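Local coordinates for protein [2Fe-2S] ferredoxin (Aquifex aeolicus, PDB 1M2D) that carries a [2Fe-2S] cluster on a thioredoxin-like fold, transfers electrons and forms a homodimer in solution, at residues A[29-34]-A[50-55]. The protein carries 1 engineered substitution. Sequence-based numbering, arbitrary orientation.
With FES (Fe2/s2 (inorganic) cluster), chain C.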
loop_
_atom_site.group_PDB
_atom_site.type_symbol
_atom_site.label_atom_id
_atom_site.label_comp_id
_atom_site.label_asym_id
_atom_site.label_seq_id
_atom_site.Cartn_x
_atom_site.Cartn_y
_atom_site.Cartn_z
ATOM N N GLU A 29 -4.531 -9.054 13.029
ATOM C CA GLU A 29 -4.675 -10.502 12.910
ATOM C C GLU A 29 -4.935 -10.927 11.454
ATOM O O GLU A 29 -4.499 -11.998 11.014
ATOM C CB GLU A 29 -5.779 -11.029 13.811
ATOM C CG GLU A 29 -5.296 -10.880 15.240
ATOM C CD GLU A 29 -5.524 -9.539 15.804
ATOM O OE1 GLU A 29 -6.128 -8.613 15.246
ATOM O OE2 GLU A 29 -5.017 -9.435 16.949
ATOM N N VAL A 30 -5.586 -10.107 10.677
ATOM C CA VAL A 30 -5.747 -10.290 9.228
ATOM C C VAL A 30 -4.389 -10.281 8.527
ATOM O O VAL A 30 -4.035 -11.146 7.750
ATOM C CB VAL A 30 -6.672 -9.257 8.622
ATOM C CG1 VAL A 30 -6.705 -9.340 7.094
ATOM C CG2 VAL A 30 -8.066 -9.455 9.181
ATOM N N PHE A 31 -3.599 -9.240 8.826
ATOM C CA PHE A 31 -2.272 -9.072 8.250
ATOM C C PHE A 31 -1.445 -10.302 8.599
ATOM O O PHE A 31 -0.770 -10.931 7.787
ATOM C CB PHE A 31 -1.595 -7.789 8.737
ATOM C CG PHE A 31 -0.169 -7.625 8.303
ATOM C CD1 PHE A 31 0.130 -7.337 6.977
ATOM C CD2 PHE A 31 0.884 -7.767 9.189
ATOM C CE1 PHE A 31 1.429 -7.221 6.558
ATOM C CE2 PHE A 31 2.201 -7.677 8.752
ATOM C CZ PHE A 31 2.469 -7.426 7.466
ATOM N N GLN A 32 -1.414 -10.711 9.846
ATOM C CA GLN A 32 -0.691 -11.882 10.337
ATOM C C GLN A 32 -1.146 -13.136 9.562
ATOM O O GLN A 32 -0.337 -13.951 9.169
ATOM C CB GLN A 32 -0.944 -12.076 11.808
ATOM C CG GLN A 32 -0.486 -13.242 12.669
ATOM C CD GLN A 32 -0.689 -12.766 14.108
ATOM O OE1 GLN A 32 -1.848 -12.582 14.497
ATOM N NE2 GLN A 32 0.377 -12.496 14.848
ATOM N N ALA A 33 -2.428 -13.312 9.368
ATOM C CA ALA A 33 -2.956 -14.488 8.665
ATOM C C ALA A 33 -2.500 -14.518 7.204
ATOM O O ALA A 33 -2.109 -15.597 6.723
ATOM C CB ALA A 33 -4.449 -14.560 8.744
ATOM N N PHE A 34 -2.488 -13.380 6.559
ATOM C CA PHE A 34 -1.913 -13.324 5.207
ATOM C C PHE A 34 -0.416 -13.680 5.179
ATOM O O PHE A 34 0.007 -14.487 4.408
ATOM C CB PHE A 34 -2.075 -11.971 4.487
ATOM C CG PHE A 34 -3.421 -11.736 3.822
ATOM C CD1 PHE A 34 -4.352 -10.866 4.335
ATOM C CD2 PHE A 34 -3.722 -12.390 2.624
ATOM C CE1 PHE A 34 -5.558 -10.577 3.728
ATOM C CE2 PHE A 34 -4.925 -12.102 2.018
ATOM C CZ PHE A 34 -5.839 -11.212 2.547
ATOM N N ILE A 50 2.672 -8.912 0.633
ATOM C CA ILE A 50 1.743 -8.475 1.636
ATOM C C ILE A 50 2.378 -7.279 2.336
ATOM O O ILE A 50 3.448 -7.396 2.913
ATOM C CB ILE A 50 1.369 -9.532 2.723
ATOM C CG1 ILE A 50 1.096 -10.917 2.192
ATOM C CG2 ILE A 50 0.179 -9.008 3.514
ATOM C CD1 ILE A 50 -0.056 -10.946 1.196
ATOM N N THR A 51 1.719 -6.134 2.301
ATOM C CA THR A 51 2.246 -4.880 2.828
ATOM C C THR A 51 1.280 -4.288 3.821
ATOM O O THR A 51 0.111 -4.095 3.504
ATOM C CB THR A 51 2.506 -3.861 1.695
ATOM O OG1 THR A 51 3.396 -4.450 0.739
ATOM C CG2 THR A 51 3.068 -2.569 2.211
ATOM N N PRO A 52 1.749 -3.933 5.040
ATOM C CA PRO A 52 0.898 -3.230 5.992
ATOM C C PRO A 52 0.869 -1.734 5.712
ATOM O O PRO A 52 1.892 -1.183 5.325
ATOM C CB PRO A 52 1.606 -3.528 7.349
ATOM C CG PRO A 52 3.062 -3.607 6.970
ATOM C CD PRO A 52 3.118 -4.158 5.563
ATOM N N THR A 53 -0.279 -1.107 5.947
ATOM C CA THR A 53 -0.429 0.299 5.637
ATOM C C THR A 53 -1.086 1.075 6.745
ATOM O O THR A 53 -1.717 0.535 7.664
ATOM C CB THR A 53 -1.286 0.560 4.356
ATOM O OG1 THR A 53 -2.661 0.356 4.637
ATOM C CG2 THR A 53 -0.901 -0.401 3.245
ATOM N N GLY A 54 -0.988 2.399 6.627
ATOM C CA GLY A 54 -1.868 3.297 7.375
ATOM C C GLY A 54 -3.221 3.405 6.700
ATOM O O GLY A 54 -3.509 2.791 5.662
ATOM N N CYS A 55 -4.074 4.249 7.265
ATOM C CA CYS A 55 -5.488 4.370 6.878
ATOM C C CYS A 55 -5.595 4.620 5.407
ATOM O O CYS A 55 -4.926 5.493 4.832
ATOM C CB CYS A 55 -6.093 5.509 7.644
ATOM S SG CYS A 55 -7.874 5.787 7.352
HETATM FE FE1 FES C . -8.011 1.306 8.065
HETATM FE FE2 FES C . -8.953 3.832 7.977
HETATM S S1 FES C . -8.037 2.781 9.719
HETATM S S2 FES C . -8.985 2.290 6.336
#
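In this thioredoxin-like fold the helix of a beta-alpha-beta crossover packs on the strand that follows it, and Phe31 of helix 27-40 meets Ile50 and Pro52 of strand 48-53. Helix and strand run nearly antiparallel, at 165°, with their axes 9.2 Å apart. A chi1 of 174° sets CG of Phe31 anti to its backbone N, and from there the ring extends to Pro52. Pro52 CB sits over one face, 4.0 Å from the Phe31 ring centroid, in a CH-pi contact offset toward the rim. Pro52 CD lies 3.6 Å from Phe31 CE1. A rigid proline ring suits this place because it offers apolar C-H groups to the phenyl ring, CB over its face. Ile50 CG2 touches both phenylalanines, Phe31 at CE1 (3.7 Å) and Phe34 at CB. The other branch of Ile50, ending in CD1, adds a second contact to Phe34 CB at 4.0 Å. An alanine in place of Phe31 would probably open a gap beside Ile50 CG2 and leave the Pro52 ring without its aromatic partner. Beyond Thr53 the chain leaves the strand; Thr53 OG1 donates a 2.8 Å hydrogen bond to Gly54 O. It then reaches Cys55, whose SG binds FE2 of the cluster at 2.3 Å; Ser59, an engineered replacement, binds the same iron. Strand 48-53 pairs in parallel with strand 4-9, and Pro52 in the strand and Gly54 just after it form backbone hydrogen bonds with the second subunit. On this side of the sheet Phe31 also touches Val8, whereas Phe34 reaches Val82 and Ile85 of helix 82-91.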